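Local coordinates for putative GH105 family protein (Salmonella enterica subsp. enterica serovar Paratyphi A, PDB 3QWT) that is a putative glycoside hydrolase of family GH105 with an alpha/alpha toroid fold, its activity not established but probably directed at unsaturated uronyl sugars, at residues L29-T34 with Y77-Q82. Sequence-based numbering, arbitrary orientation.
Sequences LIQKVT and YHYYQQ
One face of the Tyr79 ring is covered by Ile30, whose CG2 lies 4.1 Å from the ring centroid and 17° off its normal, which meets the geometry of a CH-pi contact. This packing joins helix 23-37 to helix 67-83 in the alpha/alpha toroid of this six-hairpin glycosidase family. CG2 is displaced toward the CD1/CE1 rim, and Ile30 CD1 reaches the same rim, 3.7 Å from Tyr79 CE1. Gln31 NE2 comes in obliquely near the hydroxyl end, 3.6 Å from Tyr79 CE2, with the amide plane turned 80° from the ring. The nearest CA atoms, of Ile30 and Tyr79, are 8.6 Å apart; with CG anti to the backbone N (chi1 -166°) the Tyr79 ring extends across to Ile30. Only 146 Å² is buried between the two segments, and neither hydrogen-bonds to the other. Helices 86-102 and 363-377 contribute to the surroundings: Met88 touches both Gln31 and Tyr79, and Thr374 also packs on Tyr79. The Gln31 chain, bent at chi2, carries its amide to the ring, yet the polar partner of that amide is Asp85, just beyond helix 67-83. Gln31 NE2 donates to Asp85 OD1, and its 3.6 Å distance to Tyr79 OH is a contact without a hydrogen bond.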
# COMPACT_ATOMS: atom_id res chain seq x y z
N LEU A 29 -13.31 -10.23 -47.66
CA LEU A 29 -12.71 -11.57 -47.62
C LEU A 29 -13.04 -12.26 -46.28
O LEU A 29 -13.48 -13.41 -46.23
CB LEU A 29 -11.20 -11.45 -47.81
CG LEU A 29 -10.37 -12.68 -48.18
CD1 LEU A 29 -10.90 -13.35 -49.45
CD2 LEU A 29 -8.92 -12.28 -48.36
N ILE A 30 -12.83 -11.54 -45.19
CA ILE A 30 -13.15 -12.09 -43.88
C ILE A 30 -14.62 -12.51 -43.83
O ILE A 30 -14.93 -13.61 -43.39
CB ILE A 30 -12.79 -11.11 -42.78
CG1 ILE A 30 -11.28 -10.86 -42.82
CG2 ILE A 30 -13.22 -11.66 -41.43
CD1 ILE A 30 -10.79 -9.76 -41.90
N GLN A 31 -15.51 -11.65 -44.31
CA GLN A 31 -16.92 -12.01 -44.35
C GLN A 31 -17.12 -13.31 -45.13
O GLN A 31 -17.78 -14.24 -44.65
CB GLN A 31 -17.78 -10.87 -44.91
CG GLN A 31 -17.66 -9.51 -44.14
CD GLN A 31 -18.09 -9.56 -42.66
OE1 GLN A 31 -18.80 -10.46 -42.22
NE2 GLN A 31 -17.67 -8.56 -41.90
N LYS A 32 -16.54 -13.39 -46.31
CA LYS A 32 -16.65 -14.58 -47.16
C LYS A 32 -16.12 -15.85 -46.47
O LYS A 32 -16.67 -16.95 -46.61
CB LYS A 32 -15.93 -14.36 -48.49
CG LYS A 32 -16.40 -15.26 -49.62
CD LYS A 32 -15.38 -15.33 -50.75
CE LYS A 32 -14.95 -13.94 -51.24
NZ LYS A 32 -13.81 -14.01 -52.20
N VAL A 33 -15.03 -15.68 -45.73
CA VAL A 33 -14.42 -16.76 -44.99
C VAL A 33 -15.33 -17.20 -43.83
O VAL A 33 -15.44 -18.39 -43.52
CB VAL A 33 -13.02 -16.32 -44.50
CG1 VAL A 33 -12.46 -17.25 -43.44
CG2 VAL A 33 -12.07 -16.23 -45.70
N THR A 34 -16.01 -16.24 -43.22
CA THR A 34 -16.92 -16.54 -42.12
C THR A 34 -18.14 -17.28 -42.65
O THR A 34 -18.58 -18.25 -42.05
CB THR A 34 -17.36 -15.25 -41.40
OG1 THR A 34 -16.21 -14.61 -40.86
CG2 THR A 34 -18.32 -15.56 -40.26
N TYR A 77 -14.08 -13.94 -32.67
CA TYR A 77 -14.08 -12.97 -31.58
C TYR A 77 -13.12 -11.85 -31.91
O TYR A 77 -13.46 -10.67 -31.79
CB TYR A 77 -13.73 -13.59 -30.22
CG TYR A 77 -13.75 -12.52 -29.16
CD1 TYR A 77 -14.96 -12.00 -28.72
CD2 TYR A 77 -12.58 -11.97 -28.66
CE1 TYR A 77 -15.01 -10.98 -27.78
CE2 TYR A 77 -12.61 -10.94 -27.71
CZ TYR A 77 -13.84 -10.45 -27.28
OH TYR A 77 -13.91 -9.44 -26.36
N HIS A 78 -11.92 -12.22 -32.35
CA HIS A 78 -10.91 -11.24 -32.74
C HIS A 78 -11.47 -10.17 -33.68
O HIS A 78 -11.40 -8.97 -33.38
CB HIS A 78 -9.67 -11.93 -33.35
CG HIS A 78 -8.63 -12.28 -32.33
ND1 HIS A 78 -7.51 -11.51 -32.12
CD2 HIS A 78 -8.58 -13.28 -31.42
CE1 HIS A 78 -6.80 -12.03 -31.13
NE2 HIS A 78 -7.42 -13.11 -30.70
N TYR A 79 -12.05 -10.60 -34.79
CA TYR A 79 -12.71 -9.66 -35.67
C TYR A 79 -13.74 -8.81 -34.92
O TYR A 79 -13.73 -7.58 -35.03
CB TYR A 79 -13.34 -10.36 -36.87
CG TYR A 79 -13.73 -9.38 -37.97
CD1 TYR A 79 -12.76 -8.79 -38.77
CD2 TYR A 79 -15.06 -9.03 -38.19
CE1 TYR A 79 -13.10 -7.90 -39.77
CE2 TYR A 79 -15.41 -8.13 -39.19
CZ TYR A 79 -14.41 -7.57 -39.97
OH TYR A 79 -14.73 -6.66 -40.97
N TYR A 80 -14.61 -9.45 -34.15
CA TYR A 80 -15.64 -8.72 -33.43
C TYR A 80 -15.00 -7.69 -32.50
O TYR A 80 -15.40 -6.53 -32.44
CB TYR A 80 -16.55 -9.65 -32.62
CG TYR A 80 -17.31 -8.91 -31.54
CD1 TYR A 80 -18.32 -8.00 -31.88
CD2 TYR A 80 -17.02 -9.08 -30.21
CE1 TYR A 80 -19.02 -7.30 -30.89
CE2 TYR A 80 -17.70 -8.38 -29.23
CZ TYR A 80 -18.70 -7.49 -29.57
OH TYR A 80 -19.38 -6.80 -28.60
N GLN A 81 -13.99 -8.12 -31.76
CA GLN A 81 -13.34 -7.25 -30.79
C GLN A 81 -12.80 -5.97 -31.43
O GLN A 81 -12.90 -4.90 -30.85
CB GLN A 81 -12.23 -8.01 -30.07
CG GLN A 81 -11.48 -7.17 -29.02
CD GLN A 81 -10.43 -7.99 -28.31
OE1 GLN A 81 -9.49 -8.51 -28.94
NE2 GLN A 81 -10.59 -8.15 -26.99
N GLN A 82 -12.22 -6.10 -32.62
CA GLN A 82 -11.62 -4.96 -33.32
C GLN A 82 -12.62 -4.00 -33.97
O GLN A 82 -12.44 -2.79 -33.91
CB GLN A 82 -10.63 -5.45 -34.38
CG GLN A 82 -9.92 -4.35 -35.15
CD GLN A 82 -9.26 -4.88 -36.42
OE1 GLN A 82 -9.76 -4.67 -37.51
NE2 GLN A 82 -8.16 -5.60 -36.26